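Local coordinates for protein cytochrome c551 (Achromobacter xylosoxidans, PDB 2ZON) that probably carries single electrons between redox partners through its bound haem, at residues A69-E72 with A73-R76; A11-K14 with L15-A19. One frame throughout, in Å; residues are numbered along the deposited sequence.

Interaction 1. Residues A69-E72 with A73-R76; sequences AADE and ATLR
The carboxylate of D71 folds back over the first turn of helix 72-85, where its OD1 is gripped by two donors from T74. The backbone N of T74 approaches OD1 at 2.9 Å, nearly in line with the C-O bond, with an N-H...O angle of 148°. The hydroxyl OG1 of T74 gives its proton to the same OD1 at 2.8 Å, coming in from above the carboxylate plane. What brings the acid there is its first torsion, chi1 73°, which places CG between the backbone N and the carbonyl carbon, while the hydroxyl of T74 lies beside its own N and can share the acceptor. D71 is thus a classical N-cap, satisfying an amide that precedes the helix's regular bonding. That bonding starts at once: L75 N reaches D71 O at 2.9 Å in an almost straight bond, and R76 N pairs with E72 O.

Ionic contact is made one residue further on. NH1 of R76 meets OE2 of E72 at 2.7 Å, on the anti side of the carboxylate, an i to i+4 salt bridge whose two planes are turned 71° apart. A bend at chi3 swings the guanidinium back toward E72. One water joins the pair a second time, donating to E72 OE2 and accepting from R76 NH2 at the guanidinium edge.

Apolar packing lies on the inner side, where the methyl CB of A70 sits 4.0 Å from CG of L75. L75 is buried, also packs on L52 and L56 of helix 48-57, and touches the haem; A70 O is additionally bonded by R65 NH2.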
ATOM      1  N   ALA D  69      -0.875  -5.962 -37.292  1.00 19.70           N
ATOM      2  CA  ALA D  69      -1.664  -6.135 -38.512  1.00 19.72           C
ATOM      3  C   ALA D  69      -1.278  -5.064 -39.530  1.00 19.88           C
ATOM      4  O   ALA D  69      -2.047  -4.760 -40.450  1.00 20.60           O
ATOM      5  CB  ALA D  69      -3.139  -6.050 -38.199  1.00 20.04           C
ATOM      6  N   ALA D  70      -0.088  -4.492 -39.367  1.00 19.34           N
ATOM      7  CA  ALA D  70       0.386  -3.415 -40.252  1.00 19.09           C
ATOM      8  C   ALA D  70       0.611  -3.942 -41.659  1.00 19.28           C
ATOM      9  O   ALA D  70       0.927  -5.118 -41.845  1.00 18.56           O
ATOM     10  CB  ALA D  70       1.669  -2.828 -39.711  1.00 18.76           C
ATOM     11  N   ASP D  71       0.464  -3.068 -42.650  1.00 18.45           N
ATOM     12  CA  ASP D  71       0.773  -3.469 -44.005  1.00 18.28           C
ATOM     13  C   ASP D  71       2.288  -3.514 -44.278  1.00 18.22           C
ATOM     14  O   ASP D  71       3.112  -3.043 -43.461  1.00 17.26           O
ATOM     15  CB  ASP D  71      -0.055  -2.673 -45.048  1.00 17.91           C
ATOM     16  CG  ASP D  71       0.403  -1.223 -45.225  1.00 18.87           C
ATOM     17  OD1 ASP D  71       1.428  -0.824 -44.654  1.00 18.85           O
ATOM     18  OD2 ASP D  71      -0.292  -0.480 -45.966  1.00 21.34           O
ATOM     19  N   GLU D  72       2.658  -4.122 -45.402  1.00 18.65           N
ATOM     20  CA  GLU D  72       4.062  -4.304 -45.732  1.00 19.34           C
ATOM     21  C   GLU D  72       4.818  -2.976 -45.777  1.00 18.93           C
ATOM     22  O   GLU D  72       5.939  -2.886 -45.268  1.00 18.23           O
ATOM     23  CB  GLU D  72       4.194  -5.087 -47.048  1.00 20.00           C
ATOM     24  CG  GLU D  72       5.600  -5.554 -47.379  1.00 23.55           C
ATOM     25  CD  GLU D  72       5.716  -5.962 -48.842  1.00 29.49           C
ATOM     26  OE1 GLU D  72       5.051  -6.951 -49.229  1.00 34.07           O
ATOM     27  OE2 GLU D  72       6.426  -5.271 -49.607  1.00 32.09           O
ATOM     28  N   ALA D  73       4.213  -1.937 -46.371  1.00 19.01           N
ATOM     29  CA  ALA D  73       4.880  -0.629 -46.444  1.00 18.64           C
ATOM     30  C   ALA D  73       5.156  -0.028 -45.059  1.00 18.30           C
ATOM     31  O   ALA D  73       6.190   0.624 -44.851  1.00 18.29           O
ATOM     32  CB  ALA D  73       4.065   0.347 -47.288  1.00 19.15           C
ATOM     33  N   THR D  74       4.220  -0.217 -44.127  1.00 17.44           N
ATOM     34  CA  THR D  74       4.379   0.362 -42.800  1.00 16.61           C
ATOM     35  C   THR D  74       5.460  -0.445 -42.074  1.00 16.89           C
ATOM     36  O   THR D  74       6.307   0.120 -41.389  1.00 15.92           O
ATOM     37  CB  THR D  74       3.062   0.358 -42.006  1.00 17.26           C
ATOM     38  OG1 THR D  74       2.065   1.100 -42.726  1.00 17.30           O
ATOM     39  CG2 THR D  74       3.249   0.996 -40.616  1.00 17.91           C
ATOM     40  N   LEU D  75       5.411  -1.775 -42.222  1.00 16.68           N
ATOM     41  CA  LEU D  75       6.468  -2.619 -41.652  1.00 17.30           C
ATOM     42  C   LEU D  75       7.847  -2.269 -42.236  1.00 17.89           C
ATOM     43  O   LEU D  75       8.835  -2.222 -41.503  1.00 17.84           O
ATOM     44  CB  LEU D  75       6.159  -4.116 -41.839  1.00 17.53           C
ATOM     45  CG  LEU D  75       4.974  -4.676 -41.045  1.00 17.09           C
ATOM     46  CD1 LEU D  75       4.512  -6.028 -41.584  1.00 18.10           C
ATOM     47  CD2 LEU D  75       5.304  -4.803 -39.576  1.00 18.39           C
ATOM     48  N   ARG D  76       7.916  -2.028 -43.544  1.00 17.69           N
ATOM     49  CA  ARG D  76       9.180  -1.600 -44.158  1.00 18.39           C
ATOM     50  C   ARG D  76       9.706  -0.327 -43.501  1.00 17.85           C
ATOM     51  O   ARG D  76      10.915  -0.201 -43.227  1.00 18.15           O
ATOM     52  CB  ARG D  76       8.999  -1.380 -45.657  1.00 19.02           C
ATOM     53  CG  ARG D  76      10.251  -0.855 -46.343  1.00 22.35           C
ATOM     54  CD  ARG D  76      10.038  -0.669 -47.823  1.00 26.46           C
ATOM     55  NE  ARG D  76       9.855  -1.964 -48.459  1.00 30.87           N
ATOM     56  CZ  ARG D  76       8.688  -2.457 -48.851  1.00 33.28           C
ATOM     57  NH1 ARG D  76       8.642  -3.663 -49.402  1.00 34.88           N
ATOM     58  NH2 ARG D  76       7.568  -1.750 -48.699  1.00 35.63           N
TER
HETATM   59  O   HOH W   1       5.281  -2.571 -49.826  1.00 33.31           O

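Interaction 2. Residues A11-K14 with L15-A19; sequences AGEK and LYRSA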
ATOM      1  N   ALA D  11       5.417   7.046 -40.233  1.00 19.18           N
ATOM      2  CA  ALA D  11       4.624   5.832 -39.967  1.00 18.22           C
ATOM      3  C   ALA D  11       5.481   4.699 -39.342  1.00 17.93           C
ATOM      4  O   ALA D  11       4.974   3.867 -38.572  1.00 18.15           O
ATOM      5  CB  ALA D  11       3.958   5.358 -41.238  1.00 18.54           C
ATOM      6  N   GLY D  12       6.776   4.671 -39.667  1.00 17.44           N
ATOM      7  CA  GLY D  12       7.669   3.614 -39.146  1.00 17.19           C
ATOM      8  C   GLY D  12       7.903   3.734 -37.645  1.00 17.80           C
ATOM      9  O   GLY D  12       7.643   2.799 -36.880  1.00 17.67           O
ATOM     10  N   GLU D  13       8.396   4.894 -37.225  1.00 17.29           N
ATOM     11  CA  GLU D  13       8.549   5.197 -35.803  1.00 17.77           C
ATOM     12  C   GLU D  13       7.231   5.009 -35.029  1.00 16.79           C
ATOM     13  O   GLU D  13       7.227   4.432 -33.952  1.00 16.96           O
ATOM     14  CB  GLU D  13       9.076   6.619 -35.602  1.00 18.34           C
ATOM     15  CG  GLU D  13       9.352   6.957 -34.133  1.00 18.56           C
ATOM     16  CD  GLU D  13       9.915   8.348 -33.922  1.00 21.30           C
ATOM     17  OE1 GLU D  13      10.037   8.736 -32.735  1.00 25.19           O
ATOM     18  OE2 GLU D  13      10.237   9.060 -34.917  1.00 23.05           O
ATOM     19  N   LYS D  14       6.121   5.484 -35.592  1.00 15.98           N
ATOM     20  CA  LYS D  14       4.804   5.345 -34.950  1.00 16.17           C
ATOM     21  C   LYS D  14       4.480   3.875 -34.695  1.00 15.97           C
ATOM     22  O   LYS D  14       4.025   3.514 -33.605  1.00 16.25           O
ATOM     23  CB  LYS D  14       3.713   5.964 -35.833  1.00 16.15           C
ATOM     24  CG  LYS D  14       2.321   5.879 -35.254  1.00 17.99           C
ATOM     25  CD  LYS D  14       1.348   6.542 -36.208  1.00 22.26           C
ATOM     26  CE  LYS D  14      -0.068   6.567 -35.651  1.00 26.85           C
ATOM     27  NZ  LYS D  14      -0.747   5.269 -35.866  1.00 29.29           N
ATOM     28  N   LEU D  15       4.695   3.034 -35.703  1.00 16.38           N
ATOM     29  CA  LEU D  15       4.469   1.600 -35.534  1.00 16.97           C
ATOM     30  C   LEU D  15       5.419   1.047 -34.474  1.00 17.19           C
ATOM     31  O   LEU D  15       5.009   0.297 -33.562  1.00 17.19           O
ATOM     32  CB  LEU D  15       4.686   0.868 -36.855  1.00 17.45           C
ATOM     33  CG  LEU D  15       3.903  -0.409 -37.189  1.00 20.72           C
ATOM     34  CD1 LEU D  15       4.784  -1.434 -37.922  1.00 19.72           C
ATOM     35  CD2 LEU D  15       3.092  -1.056 -36.046  1.00 19.07           C
ATOM     36  N   TYR D  16       6.686   1.445 -34.572  1.00 17.41           N
ATOM     37  CA  TYR D  16       7.691   0.979 -33.626  1.00 17.68           C
ATOM     38  C   TYR D  16       7.233   1.313 -32.201  1.00 18.04           C
ATOM     39  O   TYR D  16       7.225   0.440 -31.332  1.00 18.26           O
ATOM     40  CB  TYR D  16       9.080   1.586 -33.906  1.00 18.25           C
ATOM     41  CG  TYR D  16      10.071   1.098 -32.864  1.00 17.59           C
ATOM     42  CD1 TYR D  16      10.786  -0.091 -33.044  1.00 18.61           C
ATOM     43  CD2 TYR D  16      10.236   1.793 -31.662  1.00 19.77           C
ATOM     44  CE1 TYR D  16      11.668  -0.567 -32.041  1.00 18.24           C
ATOM     45  CE2 TYR D  16      11.101   1.331 -30.674  1.00 20.20           C
ATOM     46  CZ  TYR D  16      11.814   0.164 -30.867  1.00 20.31           C
ATOM     47  OH  TYR D  16      12.656  -0.268 -29.859  1.00 21.26           O
ATOM     48  N   ARG D  17       6.829   2.570 -31.976  1.00 17.53           N
ATOM     49  CA  ARG D  17       6.441   3.027 -30.640  1.00 18.52           C
ATOM     50  C   ARG D  17       5.173   2.349 -30.105  1.00 18.34           C
ATOM     51  O   ARG D  17       4.966   2.279 -28.896  1.00 19.07           O
ATOM     52  CB  ARG D  17       6.229   4.541 -30.642  1.00 19.28           C
ATOM     53  CG  ARG D  17       7.370   5.334 -30.079  1.00 24.20           C
ATOM     54  CD  ARG D  17       8.640   5.132 -30.864  1.00 30.64           C
ATOM     55  NE  ARG D  17       9.754   5.944 -30.357  1.00 36.17           N
ATOM     56  CZ  ARG D  17       9.730   7.271 -30.250  1.00 36.30           C
ATOM     57  NH1 ARG D  17       8.644   7.952 -30.597  1.00 38.20           N
ATOM     58  NH2 ARG D  17      10.792   7.923 -29.803  1.00 37.16           N
ATOM     59  N   SER D  18       4.326   1.869 -31.007  1.00 17.86           N
ATOM     60  CA  SER D  18       3.062   1.274 -30.595  1.00 17.54           C
ATOM     61  C   SER D  18       3.223  -0.196 -30.235  1.00 17.54           C
ATOM     62  O   SER D  18       2.482  -0.707 -29.394  1.00 18.31           O
ATOM     63  CB  SER D  18       2.049   1.388 -31.724  1.00 18.78           C
ATOM     64  OG  SER D  18       2.321   0.403 -32.707  1.00 19.62           O
ATOM     65  N   ALA D  19       4.169  -0.874 -30.873  1.00 17.69           N
ATOM     66  CA  ALA D  19       4.223  -2.340 -30.814  1.00 17.79           C
ATOM     67  C   ALA D  19       5.624  -2.917 -30.616  1.00 18.48           C
ATOM     68  O   ALA D  19       5.942  -3.491 -29.555  1.00 18.66           O
ATOM     69  CB  ALA D  19       3.597  -2.916 -32.078  1.00 18.47           C
TER
HETATM   70  O   HOH W   2       1.161   2.483 -35.212  1.00 39.68           O
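Successive i to i+4 bonds run from A11 O to L15 N, from G12 O to Y16 N (2.8 Å, in the carbonyl plane) and from E13 O to R17 N (2.7 Å), before the helix widens into a pi-type turn at 16-19. The change registers in the next bond, from S18 N to K14 O, which is weak, with an N-H...O angle of only 131°. The side chain of S18 makes a separate bond within the widened turn: OG donates to L15 O at 2.8 Å, a bond allowed by chi1 77°, which folds the hydroxyl back over the preceding turn.

Among the side chains, E13 and R17 carry the contact. They run side by side in the same direction, and OE1 of E13 lies 2.7 Å from NH1 of R17 in a salt bridge. The carboxylate comes over one face of the guanidinium instead of meeting its edge: E13 CD lies 3.6 Å above the R17 guanidinium plane, offset toward the rim, and the two planes are tilted 75° to each other. E13 is fully extended, whereas R17 is bent at chi2, and its CD passes 3.5 Å from E13 O on the way to the acid. On another side of the helix, a water makes weak links to both K14 NZ and S18 OG.

Helix 72-85 is the main neighbour. E13 and R17 both lie against its Y81, and the ring of Y16 meets that of Y81 with the planes inclined. L15 touches the haem and packs on T74 of helix 72-85 and on the loop residues T68 and A70.

Overall arrangement
Interaction 2 comes first along the chain, within helix 10-24, and interaction 1 follows at the start of helix 72-85, the last helix of this all-alpha cytochrome c fold. Their centres are 10 Å apart, yet the two touch directly through L15: its CG lies 3.8 Å from T74 CG2, and its CD1 is 3.8 Å from L75 CD2. Both L15 and L75 belong to the haem pocket, so the packing between the N-terminal and C-terminal helices, a hallmark of c-type cytochromes, continues into the wall around the cofactor. The two salt bridges, each spanning one helical turn, belong to different helices, while L15 and L75, which pack on each other, both touch the haem.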